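Local coordinates for hypothetical protein PA2218 (PDB 2HDW) that is of uncharacterised function but adopts the alpha/beta hydrolase fold and is probably a hydrolase, at residues N75-T80 / P148-E153; V71-R76 / F155-D160. All blocks are in the same frame, centred on the assembly; numbering follows the deposited sequence.

Interaction 1. Residues N75-T80 / P148-E153; sequences NRYGIT and PDINTE
Glu153 reaches from the first turns of helix 148-164 to the turn at Asn75-Gly78 and grips it with both carboxylate oxygens. OE2 accepts the backbone N-H of Arg76 at 2.9 Å, and the bond is almost straight (175°). OE1 takes the NE of Arg76 in a salt bridge, also 2.9 Å from NE to OE1 but more bent (132°). Both donors come from above the carboxylate plane, and the guanidinium stands nearly perpendicular to that plane. CG of Glu153 is anti to the backbone N (chi1 163°), which puts it against CB of Asn75, 3.7 Å away. A bend at chi2 then places CD, and the carboxylate meets Arg76. CB of Glu153 lies near CE2 of Tyr77. This is the tight part of the contact.

The turn is a type I beta turn. It belongs to the hairpin linking strands 66-74 and 80-88, which forms one margin of the alpha/beta hydrolase sheet. Asn75 braces it from within: its OD1 accepts the N-H of Ile79 and, weakly, that of Tyr77. Its ND2 hydrogen-bonds to OD1 of Asp154, the residue after Glu153 in the helix.

Packing is looser around Ile150. Its CG1 is 3.9 Å from CD2 of Tyr77, while its CG2 comes only to 4.4 Å from CD1 of Ile79. The solvent side is polar. There the OH of Tyr77 donates to OD1 of Asp149 at 2.7 Å, on the syn side of the carboxylate. A water lies in the guanidinium plane of Arg76 and joins its NH2 to OE1 of Glu153.

Interaction 2. Residues V71-R76 / F155-D160; sequences VTFANR and FSAAVD
Phe73 points from strand 66-74 onto the backbone of helix 148-164 at Ala157 and Ala158. This is a helix-on-sheet contact of the alpha/beta hydrolase fold. The strand is the outermost at its end of the sheet, and the helix lies against that sheet. The axes of strand 71-74 and helix 155-160 approach to 8.1 Å, and their directions differ by 118°.

CB of Phe73 leaves the strand toward the helix. CG sits between the backbone N and the carbonyl carbon (chi1 51°), and is 4.2 Å from the carbonyl O of Ala157. One atom further on, CD1 comes to 3.5 Å from that same oxygen. CE1 moves on to the next residue and lies 3.6 Å from CA of Ala158, with the N of Ala158 almost as near. CZ, at the tip, meets CA of Ala158 and also its CB, the latter at 3.9 Å. The ring thus follows the helix backbone from one residue to the next. Its other neighbours include Leu81, Leu128 and Phe161, so the ring is buried between strands and helix.

The approach is closest just past the end of the strand. The CA atoms of Asn75 and Ala157 are 4.7 Å apart. The CB of Ala157 touches the CB of Asn75 at 3.4 Å and also lies beside its CA, while the Asn75 amide leads away from this segment.

Polar groups meet through water. Two waters donate to the carbonyl O of Ala74. One also donates to the OD2 of Asp160, whose OD1 forms a salt bridge with Arg194. The second water spans to the helix backbone, donating to the Ala157 O at 2.9 Å.

From the N terminus, strand 66-74 runs into the turn at 75-78, and strand 80-88 then returns beside it. The chain goes on through strand 96-102, helix 112-122 and strand 126-130 before it enters helix 148-164. There interaction 1 closes a loop with 67 residues between its segments, at the start of the helix. Interaction 2 closes one of 78 residues slightly later. The two loops nest: the earlier strand segment pairs with the later helix segment. Both contacts include Asn75 and Arg76, but of these two only Asn75 touches the helix in both. Together they tie the hairpin at one edge of the sheet to one helix, interaction 1 by its turn and interaction 2 by its first strand.

Interaction 1. Residues N75-T80 / P148-E153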
ATOM      1  N   ASN A  75     -12.418  -9.658  -4.562  1.00 10.46           N
ATOM      2  CA  ASN A  75     -12.257  -8.601  -5.552  1.00  9.39           C
ATOM      3  C   ASN A  75     -12.872  -9.101  -6.857  1.00  9.39           C
ATOM      4  O   ASN A  75     -13.303 -10.258  -6.936  1.00  7.43           O
ATOM      5  CB  ASN A  75     -10.786  -8.199  -5.745  1.00 10.04           C
ATOM      6  CG  ASN A  75      -9.916  -9.315  -6.300  1.00 11.44           C
ATOM      7  OD1 ASN A  75     -10.400 -10.271  -6.908  1.00 12.80           O
ATOM      8  ND2 ASN A  75      -8.606  -9.174  -6.114  1.00  8.28           N
ATOM      9  N   ARG A  76     -12.927  -8.238  -7.867  1.00  8.61           N
ATOM     10  CA  ARG A  76     -13.534  -8.599  -9.149  1.00 10.59           C
ATOM     11  C   ARG A  76     -12.854  -9.745  -9.881  1.00  9.00           C
ATOM     12  O   ARG A  76     -13.430 -10.344 -10.792  1.00  9.29           O
ATOM     13  CB  ARG A  76     -13.581  -7.382 -10.084  1.00 10.36           C
ATOM     14  CG  ARG A  76     -14.507  -6.263  -9.636  1.00  8.92           C
ATOM     15  CD  ARG A  76     -14.668  -5.198 -10.717  1.00  9.11           C
ATOM     16  NE  ARG A  76     -13.384  -4.734 -11.236  1.00  9.19           N
ATOM     17  CZ  ARG A  76     -12.828  -5.176 -12.360  1.00 11.61           C
ATOM     18  NH1 ARG A  76     -13.446  -6.094 -13.091  1.00  6.03           N
ATOM     19  NH2 ARG A  76     -11.646  -4.704 -12.749  1.00  9.28           N
ATOM     20  N   TYR A  77     -11.625 -10.051  -9.494  1.00 10.06           N
ATOM     21  CA  TYR A  77     -10.903 -11.115 -10.167  1.00 10.82           C
ATOM     22  C   TYR A  77     -11.022 -12.460  -9.460  1.00 11.11           C
ATOM     23  O   TYR A  77     -10.333 -13.424  -9.812  1.00 10.48           O
ATOM     24  CB  TYR A  77      -9.444 -10.692 -10.356  1.00  9.74           C
ATOM     25  CG  TYR A  77      -9.316  -9.459 -11.239  1.00  8.45           C
ATOM     26  CD1 TYR A  77      -9.999  -9.377 -12.458  1.00  9.22           C
ATOM     27  CD2 TYR A  77      -8.506  -8.387 -10.868  1.00  8.43           C
ATOM     28  CE1 TYR A  77      -9.876  -8.257 -13.287  1.00  8.84           C
ATOM     29  CE2 TYR A  77      -8.369  -7.266 -11.688  1.00  8.96           C
ATOM     30  CZ  TYR A  77      -9.056  -7.207 -12.895  1.00 10.83           C
ATOM     31  OH  TYR A  77      -8.903  -6.110 -13.715  1.00  8.91           O
ATOM     32  N   GLY A  78     -11.905 -12.510  -8.464  1.00 11.39           N
ATOM     33  CA  GLY A  78     -12.156 -13.738  -7.727  1.00 11.59           C
ATOM     34  C   GLY A  78     -11.258 -14.061  -6.548  1.00 12.82           C
ATOM     35  O   GLY A  78     -11.308 -15.171  -6.019  1.00 12.78           O
ATOM     36  N   ILE A  79     -10.437 -13.112  -6.120  1.00 12.92           N
ATOM     37  CA  ILE A  79      -9.548 -13.370  -4.994  1.00 14.13           C
ATOM     38  C   ILE A  79     -10.146 -12.798  -3.716  1.00 13.93           C
ATOM     39  O   ILE A  79     -10.633 -11.665  -3.706  1.00 13.55           O
ATOM     40  CB  ILE A  79      -8.154 -12.745  -5.236  1.00 14.52           C
ATOM     41  CG1 ILE A  79      -7.589 -13.262  -6.566  1.00 15.88           C
ATOM     42  CG2 ILE A  79      -7.209 -13.096  -4.082  1.00 17.01           C
ATOM     43  CD1 ILE A  79      -6.210 -12.717  -6.924  1.00 16.47           C
ATOM     44  N   THR A  80     -10.124 -13.596  -2.649  1.00 12.41           N
ATOM     45  CA  THR A  80     -10.651 -13.174  -1.355  1.00 12.64           C
ATOM     46  C   THR A  80      -9.515 -12.590  -0.525  1.00 12.30           C
ATOM     47  O   THR A  80      -8.478 -13.233  -0.334  1.00 12.79           O
ATOM     48  CB  THR A  80     -11.281 -14.360  -0.600  1.00 15.11           C
ATOM     49  OG1 THR A  80     -12.376 -14.880  -1.366  1.00 15.25           O
ATOM     50  CG2 THR A  80     -11.792 -13.918   0.769  1.00 13.54           C
ATOM     51  N   PRO A 148       0.003  -4.522 -11.247  1.00  8.67           N
ATOM     52  CA  PRO A 148      -0.540  -3.175 -11.038  1.00  9.57           C
ATOM     53  C   PRO A 148      -2.050  -3.150 -11.231  1.00 10.70           C
ATOM     54  O   PRO A 148      -2.758  -2.372 -10.587  1.00 12.14           O
ATOM     55  CB  PRO A 148       0.201  -2.338 -12.077  1.00  7.46           C
ATOM     56  CG  PRO A 148       0.442  -3.316 -13.184  1.00  5.76           C
ATOM     57  CD  PRO A 148       0.868  -4.562 -12.439  1.00  7.64           C
ATOM     58  N   ASP A 149      -2.535  -4.018 -12.112  1.00  9.69           N
ATOM     59  CA  ASP A 149      -3.969  -4.107 -12.406  1.00  9.77           C
ATOM     60  C   ASP A 149      -4.711  -4.717 -11.219  1.00  9.24           C
ATOM     61  O   ASP A 149      -5.609  -4.096 -10.646  1.00  8.71           O
ATOM     62  CB  ASP A 149      -4.189  -4.970 -13.652  1.00  8.89           C
ATOM     63  CG  ASP A 149      -5.635  -4.961 -14.138  1.00 10.25           C
ATOM     64  OD1 ASP A 149      -6.552  -4.861 -13.303  1.00 11.73           O
ATOM     65  OD2 ASP A 149      -5.856  -5.079 -15.364  1.00 12.84           O
ATOM     66  N   ILE A 150      -4.322  -5.934 -10.848  1.00  7.55           N
ATOM     67  CA  ILE A 150      -4.960  -6.634  -9.743  1.00  7.61           C
ATOM     68  C   ILE A 150      -4.848  -5.866  -8.428  1.00  8.99           C
ATOM     69  O   ILE A 150      -5.800  -5.808  -7.653  1.00  9.86           O
ATOM     70  CB  ILE A 150      -4.358  -8.045  -9.553  1.00  8.09           C
ATOM     71  CG1 ILE A 150      -4.613  -8.891 -10.806  1.00  8.51           C
ATOM     72  CG2 ILE A 150      -4.975  -8.721  -8.326  1.00  6.64           C
ATOM     73  CD1 ILE A 150      -4.030 -10.311 -10.735  1.00 10.31           C
ATOM     74  N   ASN A 151      -3.689  -5.267  -8.178  1.00  8.17           N
ATOM     75  CA  ASN A 151      -3.505  -4.524  -6.941  1.00  8.55           C
ATOM     76  C   ASN A 151      -4.347  -3.253  -6.929  1.00  8.82           C
ATOM     77  O   ASN A 151      -4.872  -2.854  -5.884  1.00  9.79           O
ATOM     78  CB  ASN A 151      -2.016  -4.222  -6.723  1.00 10.19           C
ATOM     79  CG  ASN A 151      -1.232  -5.467  -6.309  1.00 10.31           C
ATOM     80  OD1 ASN A 151      -1.804  -6.414  -5.762  1.00 14.61           O
ATOM     81  ND2 ASN A 151       0.072  -5.465  -6.551  1.00  8.77           N
ATOM     82  N   THR A 152      -4.495  -2.613  -8.084  1.00  6.88           N
ATOM     83  CA  THR A 152      -5.333  -1.420  -8.137  1.00  7.93           C
ATOM     84  C   THR A 152      -6.752  -1.882  -7.790  1.00  6.72           C
ATOM     85  O   THR A 152      -7.463  -1.225  -7.034  1.00  7.49           O
ATOM     86  CB  THR A 152      -5.289  -0.772  -9.537  1.00  6.99           C
ATOM     87  OG1 THR A 152      -3.991  -0.199  -9.749  1.00  5.57           O
ATOM     88  CG2 THR A 152      -6.349   0.310  -9.666  1.00  9.11           C
ATOM     89  N   GLU A 153      -7.146  -3.035  -8.326  1.00  6.88           N
ATOM     90  CA  GLU A 153      -8.469  -3.601  -8.050  1.00  7.54           C
ATOM     91  C   GLU A 153      -8.655  -3.900  -6.550  1.00  8.43           C
ATOM     92  O   GLU A 153      -9.738  -3.677  -5.995  1.00  8.91           O
ATOM     93  CB  GLU A 153      -8.667  -4.879  -8.879  1.00  7.15           C
ATOM     94  CG  GLU A 153      -9.805  -5.797  -8.426  1.00  7.39           C
ATOM     95  CD  GLU A 153     -11.156  -5.099  -8.330  1.00 10.42           C
ATOM     96  OE1 GLU A 153     -11.421  -4.171  -9.124  1.00  5.98           O
ATOM     97  OE2 GLU A 153     -11.967  -5.494  -7.462  1.00 11.27           O
TER
HETATM   98  O   HOH W   1     -10.271  -2.867 -11.060  1.00  9.31           O

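Interaction 2. Residues V71-R76 / F155-D160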
ATOM      1  N   VAL A  71     -11.824  -9.177   8.905  1.00 13.86           N
ATOM      2  CA  VAL A  71     -12.858  -9.438   7.916  1.00 12.65           C
ATOM      3  C   VAL A  71     -12.241  -9.912   6.611  1.00 12.11           C
ATOM      4  O   VAL A  71     -11.022  -9.868   6.437  1.00  9.29           O
ATOM      5  CB  VAL A  71     -13.698  -8.177   7.624  1.00 12.51           C
ATOM      6  CG1 VAL A  71     -14.363  -7.687   8.902  1.00 13.31           C
ATOM      7  CG2 VAL A  71     -12.812  -7.079   7.022  1.00 12.87           C
ATOM      8  N   THR A  72     -13.096 -10.380   5.706  1.00 11.14           N
ATOM      9  CA  THR A  72     -12.660 -10.838   4.397  1.00 11.01           C
ATOM     10  C   THR A  72     -13.662 -10.345   3.353  1.00 11.20           C
ATOM     11  O   THR A  72     -14.807 -10.012   3.678  1.00 11.30           O
ATOM     12  CB  THR A  72     -12.584 -12.381   4.325  1.00 12.80           C
ATOM     13  OG1 THR A  72     -13.902 -12.934   4.443  1.00 13.25           O
ATOM     14  CG2 THR A  72     -11.710 -12.920   5.436  1.00 10.62           C
ATOM     15  N   PHE A  73     -13.222 -10.292   2.104  1.00 10.29           N
ATOM     16  CA  PHE A  73     -14.064  -9.845   1.000  1.00 11.60           C
ATOM     17  C   PHE A  73     -13.342 -10.167  -0.303  1.00 11.69           C
ATOM     18  O   PHE A  73     -12.106 -10.223  -0.338  1.00 11.32           O
ATOM     19  CB  PHE A  73     -14.333  -8.342   1.124  1.00 10.68           C
ATOM     20  CG  PHE A  73     -13.092  -7.519   1.318  1.00 14.11           C
ATOM     21  CD1 PHE A  73     -12.271  -7.203   0.238  1.00 11.70           C
ATOM     22  CD2 PHE A  73     -12.731  -7.075   2.586  1.00 13.26           C
ATOM     23  CE1 PHE A  73     -11.106  -6.457   0.418  1.00 14.79           C
ATOM     24  CE2 PHE A  73     -11.567  -6.326   2.780  1.00 15.75           C
ATOM     25  CZ  PHE A  73     -10.754  -6.017   1.694  1.00 15.86           C
ATOM     26  N   ALA A  74     -14.098 -10.379  -1.374  1.00 10.00           N
ATOM     27  CA  ALA A  74     -13.476 -10.725  -2.649  1.00 11.45           C
ATOM     28  C   ALA A  74     -13.335  -9.542  -3.603  1.00 11.46           C
ATOM     29  O   ALA A  74     -14.023  -8.529  -3.456  1.00 11.67           O
ATOM     30  CB  ALA A  74     -14.274 -11.841  -3.321  1.00 11.61           C
ATOM     31  N   ASN A  75     -12.418  -9.658  -4.562  1.00 10.46           N
ATOM     32  CA  ASN A  75     -12.257  -8.601  -5.552  1.00  9.39           C
ATOM     33  C   ASN A  75     -12.872  -9.101  -6.857  1.00  9.39           C
ATOM     34  O   ASN A  75     -13.303 -10.258  -6.936  1.00  7.43           O
ATOM     35  CB  ASN A  75     -10.786  -8.199  -5.745  1.00 10.04           C
ATOM     36  CG  ASN A  75      -9.916  -9.315  -6.300  1.00 11.44           C
ATOM     37  OD1 ASN A  75     -10.400 -10.271  -6.908  1.00 12.80           O
ATOM     38  ND2 ASN A  75      -8.606  -9.174  -6.114  1.00  8.28           N
ATOM     39  N   ARG A  76     -12.927  -8.238  -7.867  1.00  8.61           N
ATOM     40  CA  ARG A  76     -13.534  -8.599  -9.149  1.00 10.59           C
ATOM     41  C   ARG A  76     -12.854  -9.745  -9.881  1.00  9.00           C
ATOM     42  O   ARG A  76     -13.430 -10.344 -10.792  1.00  9.29           O
ATOM     43  CB  ARG A  76     -13.581  -7.382 -10.084  1.00 10.36           C
ATOM     44  CG  ARG A  76     -14.507  -6.263  -9.636  1.00  8.92           C
ATOM     45  CD  ARG A  76     -14.668  -5.198 -10.717  1.00  9.11           C
ATOM     46  NE  ARG A  76     -13.384  -4.734 -11.236  1.00  9.19           N
ATOM     47  CZ  ARG A  76     -12.828  -5.176 -12.360  1.00 11.61           C
ATOM     48  NH1 ARG A  76     -13.446  -6.094 -13.091  1.00  6.03           N
ATOM     49  NH2 ARG A  76     -11.646  -4.704 -12.749  1.00  9.28           N
ATOM     50  N   PHE A 155      -7.728  -2.313  -4.001  1.00  8.74           N
ATOM     51  CA  PHE A 155      -8.145  -1.111  -3.297  1.00  8.14           C
ATOM     52  C   PHE A 155      -9.650  -0.883  -3.423  1.00  7.61           C
ATOM     53  O   PHE A 155     -10.317  -0.554  -2.447  1.00  8.60           O
ATOM     54  CB  PHE A 155      -7.383   0.100  -3.840  1.00  9.59           C
ATOM     55  CG  PHE A 155      -6.529   0.787  -2.816  1.00 10.43           C
ATOM     56  CD1 PHE A 155      -5.223   1.163  -3.122  1.00  8.79           C
ATOM     57  CD2 PHE A 155      -7.038   1.084  -1.552  1.00 11.41           C
ATOM     58  CE1 PHE A 155      -4.432   1.828  -2.184  1.00 10.82           C
ATOM     59  CE2 PHE A 155      -6.256   1.751  -0.603  1.00 13.19           C
ATOM     60  CZ  PHE A 155      -4.948   2.124  -0.922  1.00 13.37           C
ATOM     61  N   SER A 156     -10.186  -1.058  -4.624  1.00  7.59           N
ATOM     62  CA  SER A 156     -11.611  -0.862  -4.837  1.00  8.93           C
ATOM     63  C   SER A 156     -12.430  -2.015  -4.259  1.00  9.12           C
ATOM     64  O   SER A 156     -13.612  -1.854  -3.952  1.00  8.66           O
ATOM     65  CB  SER A 156     -11.900  -0.673  -6.325  1.00  8.61           C
ATOM     66  OG  SER A 156     -11.463   0.615  -6.738  1.00 10.33           O
ATOM     67  N   ALA A 157     -11.802  -3.178  -4.109  1.00  8.55           N
ATOM     68  CA  ALA A 157     -12.482  -4.324  -3.521  1.00  9.27           C
ATOM     69  C   ALA A 157     -12.653  -4.016  -2.036  1.00  9.77           C
ATOM     70  O   ALA A 157     -13.652  -4.401  -1.421  1.00 10.04           O
ATOM     71  CB  ALA A 157     -11.651  -5.588  -3.704  1.00  9.76           C
ATOM     72  N   ALA A 158     -11.672  -3.312  -1.471  1.00  8.22           N
ATOM     73  CA  ALA A 158     -11.709  -2.931  -0.063  1.00 10.59           C
ATOM     74  C   ALA A 158     -12.783  -1.863   0.136  1.00 11.87           C
ATOM     75  O   ALA A 158     -13.505  -1.875   1.136  1.00 11.56           O
ATOM     76  CB  ALA A 158     -10.344  -2.407   0.384  1.00  9.80           C
ATOM     77  N   VAL A 159     -12.896  -0.945  -0.820  1.00 12.09           N
ATOM     78  CA  VAL A 159     -13.908   0.099  -0.740  1.00 10.76           C
ATOM     79  C   VAL A 159     -15.284  -0.566  -0.836  1.00 12.08           C
ATOM     80  O   VAL A 159     -16.237  -0.134  -0.183  1.00 10.63           O
ATOM     81  CB  VAL A 159     -13.738   1.135  -1.874  1.00 10.73           C
ATOM     82  CG1 VAL A 159     -14.918   2.101  -1.889  1.00 11.75           C
ATOM     83  CG2 VAL A 159     -12.436   1.908  -1.669  1.00 10.11           C
ATOM     84  N   ASP A 160     -15.381  -1.620  -1.648  1.00 11.56           N
ATOM     85  CA  ASP A 160     -16.637  -2.357  -1.790  1.00 12.85           C
ATOM     86  C   ASP A 160     -17.125  -2.835  -0.419  1.00 14.38           C
ATOM     87  O   ASP A 160     -18.306  -2.709  -0.084  1.00 15.04           O
ATOM     88  CB  ASP A 160     -16.457  -3.602  -2.672  1.00 12.93           C
ATOM     89  CG  ASP A 160     -16.431  -3.288  -4.158  1.00 15.54           C
ATOM     90  OD1 ASP A 160     -16.653  -2.122  -4.548  1.00 14.21           O
ATOM     91  OD2 ASP A 160     -16.194  -4.232  -4.946  1.00 14.30           O
TER
HETATM   92  O   HOH W   2     -14.899  -6.744  -5.303  1.00 13.28           O
HETATM   93  O   HOH W   3     -15.491  -6.600  -1.767  1.00 20.48           O